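Local structure of PfkB family carbohydrate kinase (Listeria grayi DSM 20601, 4GM6) at residues C[63-68]-C[94-98]; C[76-80]-C[133-137]; C[249-253]-C[295-299]; C[314-319]-C[338-342]. The protein belongs to the PfkB family of carbohydrate kinases and probably transfers a phosphate group to a sugar or related substrate. All blocks are in the same frame, centred on the assembly; numbering follows the deposited sequence.

Interaction 1 of 4, residues C[63-68]-C[94-98]; sequences AVNLSK and RHQVD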
loop_
_atom_site.group_PDB
_atom_site.type_symbol
_atom_site.label_atom_id
_atom_site.label_comp_id
_atom_site.label_asym_id
_atom_site.label_seq_id
_atom_site.Cartn_x
_atom_site.Cartn_y
_atom_site.Cartn_z
ATOM N N ALA C 63 -0.568 19.153 24.435
ATOM C CA ALA C 63 -0.304 18.250 25.554
ATOM C C ALA C 63 0.711 17.173 25.181
ATOM O O ALA C 63 1.668 16.943 25.907
ATOM C CB ALA C 63 -1.599 17.611 26.050
ATOM N N VAL C 64 0.489 16.499 24.058
ATOM C CA VAL C 64 1.425 15.471 23.608
ATOM C C VAL C 64 2.832 16.055 23.418
ATOM O O VAL C 64 3.816 15.470 23.857
ATOM C CB VAL C 64 0.937 14.788 22.302
ATOM C CG1 VAL C 64 2.053 13.988 21.627
ATOM C CG2 VAL C 64 -0.265 13.902 22.590
ATOM N N ASN C 65 2.930 17.203 22.756
ATOM C CA ASN C 65 4.236 17.784 22.483
ATOM C C ASN C 65 4.961 18.186 23.769
ATOM O O ASN C 65 6.179 18.013 23.870
ATOM C CB ASN C 65 4.131 18.965 21.510
ATOM C CG ASN C 65 3.538 18.570 20.174
ATOM O OD1 ASN C 65 3.614 17.411 19.764
ATOM N ND2 ASN C 65 2.957 19.541 19.475
ATOM N N LEU C 66 4.224 18.707 24.754
ATOM C CA LEU C 66 4.834 19.044 26.048
ATOM C C LEU C 66 5.394 17.786 26.686
ATOM O O LEU C 66 6.508 17.782 27.213
ATOM C CB LEU C 66 3.834 19.726 27.011
ATOM C CG LEU C 66 3.677 21.230 26.767
ATOM C CD1 LEU C 66 2.553 21.842 27.591
ATOM C CD2 LEU C 66 4.987 21.958 27.021
ATOM N N SER C 67 4.605 16.717 26.636
ATOM C CA SER C 67 5.005 15.454 27.228
ATOM C C SER C 67 6.255 14.899 26.541
ATOM O O SER C 67 7.078 14.228 27.167
ATOM C CB SER C 67 3.862 14.449 27.115
ATOM O OG SER C 67 4.256 13.179 27.597
ATOM N N LYS C 68 6.388 15.174 25.247
ATOM C CA LYS C 68 7.571 14.759 24.511
ATOM C C LYS C 68 8.796 15.421 25.122
ATOM O O LYS C 68 9.903 14.885 25.068
ATOM C CB LYS C 68 7.462 15.154 23.038
ATOM C CG LYS C 68 6.630 14.207 22.190
ATOM C CD LYS C 68 7.312 12.855 22.018
ATOM C CE LYS C 68 6.438 11.906 21.195
ATOM N NZ LYS C 68 5.472 11.111 22.015
ATOM N N ARG C 94 -0.341 6.293 24.457
ATOM C CA ARG C 94 0.861 6.088 23.665
ATOM C C ARG C 94 1.842 7.242 23.869
ATOM O O ARG C 94 3.047 7.035 23.865
ATOM C CB ARG C 94 0.497 5.935 22.177
ATOM C CG ARG C 94 1.692 5.869 21.230
ATOM C CD ARG C 94 1.272 5.913 19.758
ATOM N NE ARG C 94 0.907 4.592 19.244
ATOM C CZ ARG C 94 1.418 4.031 18.153
ATOM N NH1 ARG C 94 2.326 4.674 17.415
ATOM N NH2 ARG C 94 1.002 2.820 17.792
ATOM N N HIS C 95 1.320 8.451 24.061
ATOM C CA HIS C 95 2.169 9.641 24.178
ATOM C C HIS C 95 2.250 10.149 25.610
ATOM O O HIS C 95 2.711 11.267 25.862
ATOM C CB HIS C 95 1.682 10.743 23.242
ATOM C CG HIS C 95 1.801 10.389 21.796
ATOM N ND1 HIS C 95 3.020 10.236 21.169
ATOM C CD2 HIS C 95 0.859 10.132 20.858
ATOM C CE1 HIS C 95 2.824 9.913 19.903
ATOM N NE2 HIS C 95 1.523 9.846 19.687
ATOM N N GLN C 96 1.777 9.314 26.530
ATOM C CA GLN C 96 1.882 9.536 27.974
ATOM C C GLN C 96 1.230 10.814 28.490
ATOM O O GLN C 96 1.713 11.431 29.433
ATOM C CB GLN C 96 3.342 9.436 28.412
ATOM C CG GLN C 96 3.904 8.040 28.205
ATOM C CD GLN C 96 5.247 7.846 28.868
ATOM O OE1 GLN C 96 6.251 8.409 28.435
ATOM N NE2 GLN C 96 5.274 7.037 29.926
ATOM N N VAL C 97 0.122 11.212 27.876
ATOM C CA VAL C 97 -0.691 12.276 28.449
ATOM C C VAL C 97 -1.658 11.608 29.411
ATOM O O VAL C 97 -2.235 10.572 29.086
ATOM C CB VAL C 97 -1.472 13.030 27.361
ATOM C CG1 VAL C 97 -2.340 14.110 27.978
ATOM C CG2 VAL C 97 -0.508 13.641 26.353
ATOM N N ASP C 98 -1.808 12.189 30.601
ATOM C CA ASP C 98 -2.704 11.675 31.638
ATOM C C ASP C 98 -4.141 11.637 31.125
ATOM O O ASP C 98 -4.636 12.629 30.580
ATOM C CB ASP C 98 -2.627 12.589 32.871
ATOM C CG ASP C 98 -3.348 12.014 34.094
ATOM O OD1 ASP C 98 -3.782 10.842 34.070
ATOM O OD2 ASP C 98 -3.469 12.750 35.098
#
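Chi1 of His95 (-65°) sets its imidazole trans to its own carbonyl carbon, and two bends in Lys68, at chi2 and chi4, bring its ammonium group round to the rim of that ring. Lys68 NZ donates to His95 ND1 over 2.7 Å, lying only 13° out of the ring plane, consistent with an ND1 that carries no proton. A second grip falls on the backbone of the same residue: Ser67 OG gives its hydrogen to His95 O at 3.0 Å, with a C=O...donor angle of 152° and a modest tilt from the carbonyl plane. Val64 works on the ring itself. Its CG1, turned away from the backbone N, stands over one face, 4.0 Å from the ring centroid, a CH-pi contact; face and edge of the imidazole are thus both held from helix 58-68. Farther along, Val97 presses its CG2 against Val64 CG2 at 3.8 Å, while its CG1 meets Ala63 CB at 4.1 Å, continuing the contact as apolar packing toward strand 97-104. The ring of His91 meets that of His95 edge-to-face, and Ile330 touches both Val64 and His95. Helix 58-68 thereby receives the C-terminal end of helix 83-94, which Gln96, with positive phi, closes as the C-prime residue of a Schellman motif before the chain enters strand 97-104.

Interaction 2 of 4, residues C[76-80]-C[133-137]; sequences ATVVP and SFARH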
loop_
_atom_site.group_PDB
_atom_site.type_symbol
_atom_site.label_atom_id
_atom_site.label_comp_id
_atom_site.label_asym_id
_atom_site.label_seq_id
_atom_site.Cartn_x
_atom_site.Cartn_y
_atom_site.Cartn_z
ATOM N N ALA C 76 -8.494 17.732 30.207
ATOM C CA ALA C 76 -9.929 17.641 30.424
ATOM C C ALA C 76 -10.599 17.534 29.046
ATOM O O ALA C 76 -10.563 18.478 28.256
ATOM C CB ALA C 76 -10.426 18.860 31.186
ATOM N N THR C 77 -11.182 16.377 28.744
ATOM C CA THR C 77 -11.838 16.193 27.455
ATOM C C THR C 77 -12.983 15.167 27.513
ATOM O O THR C 77 -13.192 14.519 28.539
ATOM C CB THR C 77 -10.824 15.801 26.365
ATOM O OG1 THR C 77 -11.328 16.198 25.084
ATOM C CG2 THR C 77 -10.578 14.291 26.385
ATOM N N VAL C 78 -13.724 15.037 26.412
ATOM C CA VAL C 78 -14.853 14.111 26.355
ATOM C C VAL C 78 -14.812 13.277 25.084
ATOM O O VAL C 78 -14.623 13.820 23.988
ATOM C CB VAL C 78 -16.202 14.851 26.367
ATOM C CG1 VAL C 78 -17.351 13.849 26.289
ATOM C CG2 VAL C 78 -16.324 15.740 27.601
ATOM N N VAL C 79 -15.001 11.963 25.234
ATOM C CA VAL C 79 -15.076 11.054 24.099
ATOM C C VAL C 79 -16.216 10.046 24.265
ATOM O O VAL C 79 -16.590 9.723 25.374
ATOM C CB VAL C 79 -13.767 10.257 23.922
ATOM C CG1 VAL C 79 -12.583 11.202 23.807
ATOM C CG2 VAL C 79 -13.588 9.278 25.073
ATOM N N PRO C 80 -16.756 9.524 23.148
ATOM C CA PRO C 80 -17.806 8.521 23.281
ATOM C C PRO C 80 -17.229 7.195 23.753
ATOM O O PRO C 80 -16.091 6.866 23.428
ATOM C CB PRO C 80 -18.336 8.390 21.856
ATOM C CG PRO C 80 -17.126 8.649 21.004
ATOM C CD PRO C 80 -16.399 9.763 21.737
ATOM N N SER C 133 -19.485 14.186 20.992
ATOM C CA SER C 133 -19.608 14.127 22.452
ATOM C C SER C 133 -19.113 15.415 23.104
ATOM O O SER C 133 -19.787 16.004 23.958
ATOM C CB SER C 133 -18.821 12.935 23.003
ATOM O OG SER C 133 -19.270 11.714 22.428
ATOM N N PHE C 134 -17.916 15.843 22.725
ATOM C CA PHE C 134 -17.352 17.053 23.306
ATOM C C PHE C 134 -18.235 18.261 23.011
ATOM O O PHE C 134 -18.569 19.035 23.906
ATOM C CB PHE C 134 -15.943 17.305 22.787
ATOM C CG PHE C 134 -15.206 18.361 23.561
ATOM C CD1 PHE C 134 -14.278 18.009 24.521
ATOM C CD2 PHE C 134 -15.467 19.705 23.345
ATOM C CE1 PHE C 134 -13.599 18.973 25.237
ATOM C CE2 PHE C 134 -14.794 20.683 24.063
ATOM C CZ PHE C 134 -13.856 20.315 25.010
ATOM N N ALA C 135 -18.620 18.408 21.746
ATOM C CA ALA C 135 -19.431 19.547 21.329
ATOM C C ALA C 135 -20.768 19.606 22.058
ATOM O O ALA C 135 -21.210 20.683 22.459
ATOM C CB ALA C 135 -19.644 19.527 19.821
ATOM N N ARG C 136 -21.417 18.460 22.236
ATOM C CA ARG C 136 -22.742 18.456 22.860
ATOM C C ARG C 136 -22.711 18.359 24.386
ATOM O O ARG C 136 -23.751 18.373 25.039
ATOM C CB ARG C 136 -23.609 17.349 22.253
ATOM C CG ARG C 136 -23.916 17.615 20.785
ATOM C CD ARG C 136 -24.584 16.445 20.088
ATOM N NE ARG C 136 -25.954 16.238 20.548
ATOM C CZ ARG C 136 -26.325 15.221 21.313
ATOM N NH1 ARG C 136 -25.428 14.315 21.694
ATOM N NH2 ARG C 136 -27.589 15.106 21.693
ATOM N N HIS C 137 -21.517 18.273 24.959
ATOM C CA HIS C 137 -21.411 18.036 26.390
ATOM C C HIS C 137 -21.901 19.259 27.157
ATOM O O HIS C 137 -21.571 20.392 26.804
ATOM C CB HIS C 137 -19.968 17.686 26.769
ATOM C CG HIS C 137 -19.842 17.000 28.094
ATOM N ND1 HIS C 137 -20.220 15.689 28.293
ATOM C CD2 HIS C 137 -19.386 17.446 29.289
ATOM C CE1 HIS C 137 -19.995 15.354 29.550
ATOM N NE2 HIS C 137 -19.491 16.405 30.177
HETATM O O HOH W 1 -15.904 13.913 21.561
#
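Val78 sits at the centre, its two methyls spread over the short helix 133-136 and the turn after it. CG2 stands almost squarely over the His137 imidazole, 3.8 Å from its centroid and 11° off the normal, a CH-pi contact with the methyl above the middle of the ring. CG1, the branch trans to the backbone N, reaches Ser133 CB at 3.7 Å. Phe134 comes in beside the strand: its CD1 lies 3.6 Å from Val78 N, near the ring plane, and 3.5 Å from Thr77 OG1. Chi1 of -168° swings this phenyl ring back along the strand toward Ala76. At the other end Pro80 packs against Ser133, with its CB 3.5 Å from Ser133 OG. One water joins the backbones, donating to Val78 O at 2.7 Å and accepting from Phe134 N at 3.0 Å, so it serves an amide in the first turn of the helix. The second shell fixes the polar ends: Thr77 OG1 bonds Gly31 O, Ser133 OG bonds Ala105 O and Arg108 O, and a weak bond ties His137 NE2 to Asp141. Trp167 stacks on Phe134 and Trp142 touches Val78. Strand 73-79, flanked in the large sheet by strands 27-30 and 97-104, thus carries helix 133-136 near its C-terminal end, while helix 158-163 packs against Phe134.

Interaction 3 of 4, residues C[249-253]-C[295-299]; sequences FYATK and YTAAV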
loop_
_atom_site.group_PDB
_atom_site.type_symbol
_atom_site.label_atom_id
_atom_site.label_comp_id
_atom_site.label_asym_id
_atom_site.label_seq_id
_atom_site.Cartn_x
_atom_site.Cartn_y
_atom_site.Cartn_z
ATOM N N PHE C 249 3.410 37.660 24.343
ATOM C CA PHE C 249 2.726 37.144 23.168
ATOM C C PHE C 249 3.706 36.282 22.394
ATOM O O PHE C 249 4.919 36.445 22.521
ATOM C CB PHE C 249 2.235 38.278 22.264
ATOM C CG PHE C 249 1.193 39.163 22.893
ATOM C CD1 PHE C 249 -0.153 38.821 22.840
ATOM C CD2 PHE C 249 1.555 40.343 23.522
ATOM C CE1 PHE C 249 -1.118 39.638 23.406
ATOM C CE2 PHE C 249 0.597 41.165 24.096
ATOM C CZ PHE C 249 -0.742 40.814 24.042
ATOM N N TYR C 250 3.188 35.360 21.589
ATOM C CA TYR C 250 4.055 34.557 20.732
ATOM C C TYR C 250 3.276 34.089 19.520
ATOM O O TYR C 250 2.069 33.886 19.596
ATOM C CB TYR C 250 4.623 33.357 21.495
ATOM C CG TYR C 250 3.574 32.433 22.080
ATOM C CD1 TYR C 250 2.924 32.754 23.267
ATOM C CD2 TYR C 250 3.250 31.230 21.462
ATOM C CE1 TYR C 250 1.968 31.914 23.814
ATOM C CE2 TYR C 250 2.296 30.378 22.001
ATOM C CZ TYR C 250 1.659 30.726 23.177
ATOM O OH TYR C 250 0.707 29.887 23.721
ATOM N N ALA C 251 3.974 33.917 18.401
ATOM C CA ALA C 251 3.353 33.448 17.181
ATOM C C ALA C 251 4.437 33.189 16.159
ATOM O O ALA C 251 5.601 33.533 16.381
ATOM C CB ALA C 251 2.371 34.484 16.652
ATOM N N THR C 252 4.063 32.577 15.041
ATOM C CA THR C 252 4.994 32.461 13.930
ATOM C C THR C 252 4.581 33.420 12.831
ATOM O O THR C 252 3.411 33.731 12.673
ATOM C CB THR C 252 5.034 31.035 13.365
ATOM O OG1 THR C 252 3.701 30.600 13.105
ATOM C CG2 THR C 252 5.676 30.085 14.348
ATOM N N LYS C 253 5.548 33.931 12.091
ATOM C CA LYS C 253 5.214 34.668 10.894
ATOM C C LYS C 253 5.429 33.700 9.740
ATOM O O LYS C 253 6.544 33.228 9.513
ATOM C CB LYS C 253 6.080 35.916 10.734
ATOM C CG LYS C 253 5.746 36.707 9.481
ATOM C CD LYS C 253 6.658 37.911 9.301
ATOM C CE LYS C 253 6.594 38.415 7.867
ATOM N NZ LYS C 253 7.458 39.607 7.645
ATOM N N TYR C 295 4.907 24.751 17.873
ATOM C CA TYR C 295 5.462 26.032 18.292
ATOM C C TYR C 295 4.945 26.365 19.681
ATOM O O TYR C 295 5.715 26.686 20.582
ATOM C CB TYR C 295 5.072 27.144 17.321
ATOM C CG TYR C 295 5.757 28.474 17.607
ATOM C CD1 TYR C 295 7.116 28.651 17.344
ATOM C CD2 TYR C 295 5.046 29.560 18.123
ATOM C CE1 TYR C 295 7.749 29.859 17.606
ATOM C CE2 TYR C 295 5.676 30.776 18.386
ATOM C CZ TYR C 295 7.026 30.923 18.124
ATOM O OH TYR C 295 7.661 32.137 18.360
ATOM N N THR C 296 3.637 26.270 19.862
ATOM C CA THR C 296 3.049 26.632 21.161
ATOM C C THR C 296 3.673 25.810 22.283
ATOM O O THR C 296 4.037 26.348 23.326
ATOM C CB THR C 296 1.508 26.459 21.174
ATOM O OG1 THR C 296 0.918 27.443 20.313
ATOM C CG2 THR C 296 0.940 26.632 22.608
ATOM N N ALA C 297 3.784 24.503 22.071
ATOM C CA ALA C 297 4.321 23.625 23.109
ATOM C C ALA C 297 5.786 23.939 23.374
ATOM O O ALA C 297 6.252 23.896 24.521
ATOM C CB ALA C 297 4.158 22.164 22.717
ATOM N N ALA C 298 6.520 24.268 22.317
ATOM C CA ALA C 298 7.951 24.551 22.482
ATOM C C ALA C 298 8.145 25.847 23.269
ATOM O O ALA C 298 9.026 25.942 24.121
ATOM C CB ALA C 298 8.646 24.632 21.136
ATOM N N VAL C 299 7.310 26.843 22.986
ATOM C CA VAL C 299 7.427 28.116 23.672
ATOM C C VAL C 299 7.146 27.905 25.146
ATOM O O VAL C 299 7.894 28.388 25.993
ATOM C CB VAL C 299 6.469 29.188 23.123
ATOM C CG1 VAL C 299 6.397 30.372 24.098
ATOM C CG2 VAL C 299 6.919 29.642 21.743
#
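Tyr250 reaches from the strand to three residues of the helix. Its chi1 of 58° places the ring between the backbone N and carbonyl carbon, with the long edge turned to helix 295-299. Over one face lies Val299 CG1, 4.2 Å from the ring centroid and displaced toward the rim. Along the edge, CD2 meets Tyr295 CE2 at 3.9 Å, and beyond it the phenol OH touches Thr296 CG2 at 3.4 Å; Thr296 OG1 itself bonds Gly292 O. Ala251 turns its CB from the helix but offers its carbonyl, whose O lies 3.2 Å from Tyr295 OH in plain contact, for that hydroxyl is bonded to His267 O. Thr252 then sets CG2 over the middle of the Tyr295 ring, 3.6 Å from the centroid and 12° off the normal, a close CH-pi contact. Val299 CG2, one turn on in the same helix, meets the opposite face toward its rim. The axes of 249-253 and 295-299 pass 9.2 Å apart at 139°. In the large sheet, strand 248-256 lies between strands 214-216 and 261-270; helix 291-304 covers this part of it, with helix 309-323 packed beside Tyr295 and Val299, and helix 58-68 touching Thr296 and Ala297.

Interaction 4 of 4, residues C[314-319]-C[338-342]; sequences KFATAA and IADFA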
loop_
_atom_site.group_PDB
_atom_site.type_symbol
_atom_site.label_atom_id
_atom_site.label_comp_id
_atom_site.label_asym_id
_atom_site.label_seq_id
_atom_site.Cartn_x
_atom_site.Cartn_y
_atom_site.Cartn_z
ATOM N N LYS C 314 14.085 30.592 19.671
ATOM C CA LYS C 314 14.903 29.865 18.714
ATOM C C LYS C 314 14.562 28.387 18.736
ATOM O O LYS C 314 14.415 27.749 17.687
ATOM C CB LYS C 314 16.395 30.065 18.986
ATOM C CG LYS C 314 17.264 29.464 17.889
ATOM C CD LYS C 314 18.685 30.017 17.938
ATOM C CE LYS C 314 19.477 29.441 19.099
ATOM N NZ LYS C 314 20.917 29.820 19.013
ATOM N N PHE C 315 14.427 27.853 19.941
ATOM C CA PHE C 315 14.089 26.454 20.123
ATOM C C PHE C 315 12.718 26.145 19.532
ATOM O O PHE C 315 12.545 25.150 18.805
ATOM C CB PHE C 315 14.104 26.126 21.619
ATOM C CG PHE C 315 13.731 24.700 21.934
ATOM C CD1 PHE C 315 12.440 24.377 22.312
ATOM C CD2 PHE C 315 14.677 23.691 21.869
ATOM C CE1 PHE C 315 12.092 23.072 22.608
ATOM C CE2 PHE C 315 14.340 22.386 22.175
ATOM C CZ PHE C 315 13.043 22.077 22.542
ATOM N N ALA C 316 11.742 26.997 19.843
ATOM C CA ALA C 316 10.359 26.755 19.443
ATOM C C ALA C 316 10.170 26.849 17.935
ATOM O O ALA C 316 9.428 26.067 17.357
ATOM C CB ALA C 316 9.408 27.701 20.151
ATOM N N THR C 317 10.825 27.813 17.295
ATOM C CA THR C 317 10.730 27.901 15.845
ATOM C C THR C 317 11.343 26.660 15.185
ATOM O O THR C 317 10.835 26.175 14.176
ATOM C CB THR C 317 11.382 29.182 15.300
ATOM O OG1 THR C 317 10.863 30.313 16.015
ATOM C CG2 THR C 317 11.077 29.333 13.815
ATOM N N ALA C 318 12.426 26.141 15.762
ATOM C CA ALA C 318 13.043 24.921 15.253
ATOM C C ALA C 318 12.106 23.731 15.409
ATOM O O ALA C 318 11.984 22.891 14.512
ATOM C CB ALA C 318 14.360 24.658 15.963
ATOM N N ALA C 319 11.427 23.657 16.545
ATOM C CA ALA C 319 10.504 22.552 16.794
ATOM C C ALA C 319 9.382 22.557 15.777
ATOM O O ALA C 319 8.985 21.515 15.245
ATOM C CB ALA C 319 9.916 22.672 18.199
ATOM N N ILE C 338 15.741 18.520 18.835
ATOM C CA ILE C 338 15.310 19.872 18.490
ATOM C C ILE C 338 16.411 20.894 18.766
ATOM O O ILE C 338 16.727 21.738 17.918
ATOM C CB ILE C 338 14.023 20.245 19.261
ATOM C CG1 ILE C 338 12.871 19.301 18.865
ATOM C CG2 ILE C 338 13.627 21.687 18.988
ATOM C CD1 ILE C 338 11.678 19.372 19.802
ATOM N N ALA C 339 17.015 20.801 19.947
ATOM C CA ALA C 339 18.098 21.700 20.322
ATOM C C ALA C 339 19.295 21.580 19.371
ATOM O O ALA C 339 19.910 22.590 19.009
ATOM C CB ALA C 339 18.521 21.465 21.769
ATOM N N ASP C 340 19.622 20.358 18.956
ATOM C CA ASP C 340 20.752 20.170 18.050
ATOM C C ASP C 340 20.436 20.814 16.703
ATOM O O ASP C 340 21.281 21.470 16.104
ATOM C CB ASP C 340 21.079 18.691 17.857
ATOM C CG ASP C 340 21.805 18.087 19.049
ATOM O OD1 ASP C 340 22.362 18.842 19.871
ATOM O OD2 ASP C 340 21.828 16.843 19.155
ATOM N N PHE C 341 19.206 20.654 16.234
ATOM C CA PHE C 341 18.849 21.264 14.965
ATOM C C PHE C 341 18.953 22.779 15.056
ATOM O O PHE C 341 19.515 23.431 14.173
ATOM C CB PHE C 341 17.447 20.873 14.511
ATOM C CG PHE C 341 17.028 21.564 13.241
ATOM C CD1 PHE C 341 17.715 21.341 12.058
ATOM C CD2 PHE C 341 15.983 22.463 13.242
ATOM C CE1 PHE C 341 17.350 21.992 10.893
ATOM C CE2 PHE C 341 15.608 23.119 12.081
ATOM C CZ PHE C 341 16.295 22.888 10.910
ATOM N N ALA C 342 18.398 23.336 16.125
ATOM C CA ALA C 342 18.437 24.779 16.335
ATOM C C ALA C 342 19.874 25.287 16.370
ATOM O O ALA C 342 20.167 26.365 15.855
ATOM C CB ALA C 342 17.707 25.150 17.611
#
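Ile338 is the main bump, and the hollow it enters is walled by Phe315, Ala318 and Ala319. Its CG2 lies over one face of the Phe315 ring, 3.7 Å from the centroid but shifted toward the rim, and the approach to CE2 is tight at 3.3 Å. The same methyl reaches Ala319 CB at 3.9 Å, so it wedges between the aromatic face and the helix surface. Chi1 of -62° puts CG2 trans to the Ile338 backbone N, aimed into this notch, while CD1 extends farther along to graze Ala319 CB and Phe315 CZ. Phe315 forms one wall; with CG trans to its backbone N (chi1 178°) the ring slants out toward Ile338, the two side chains meeting at about a right angle. A second fit lies one turn on. Ala318 CB, a small knob, enters the hollow lined by Ile338, Phe341 and Ala342: it sits at the edge of the Phe341 ring, 3.9 Å from CD2, and meets Ala342 CB at 3.8 Å. With alanine on both sides the backbones come close here, Ala318 CA and Ala342 CA being 5.5 Å apart. The aliphatic part of Lys314 flanks Ala342, its NZ bonding Ser346 OG. The axes of 314-319 and 338-342 pass 8.7 Å apart at 103°, nearly perpendicular. Phe341 also packs on Leu120 of a neighbouring subunit, and Trp307 meets Phe315 edge-to-face. Helix 309-323 is therefore a middle layer: helix 335-344 crosses it here, while Ala316 faces helix 291-304 and Thr317 and Ala318 touch Tyr280 of strand 273-282.

From the N terminus, interaction 1 closes the loop from helix 58-68 through strand 73-79 and helix 83-94 to strand 97-104. Interaction 2 opens inside that loop, at strand 73-79, and ends beyond it, at 133-137, so the two cross; both reach neighbouring strands of the large sheet. Interaction 3 follows in series, joining strand 248-256 of that sheet to helix 291-304, and interaction 4 then links helices 309-323 and 335-344 near the C terminus. Leu66 and Asn65 pack on Ala297, coupling interactions 1 and 3, while Ala316 packs on Tyr295, Ala298 and Val299, coupling 3 and 4. Interactions 2 and 4 lie on opposite sides of the chain's centre, their centres about 34 Å apart.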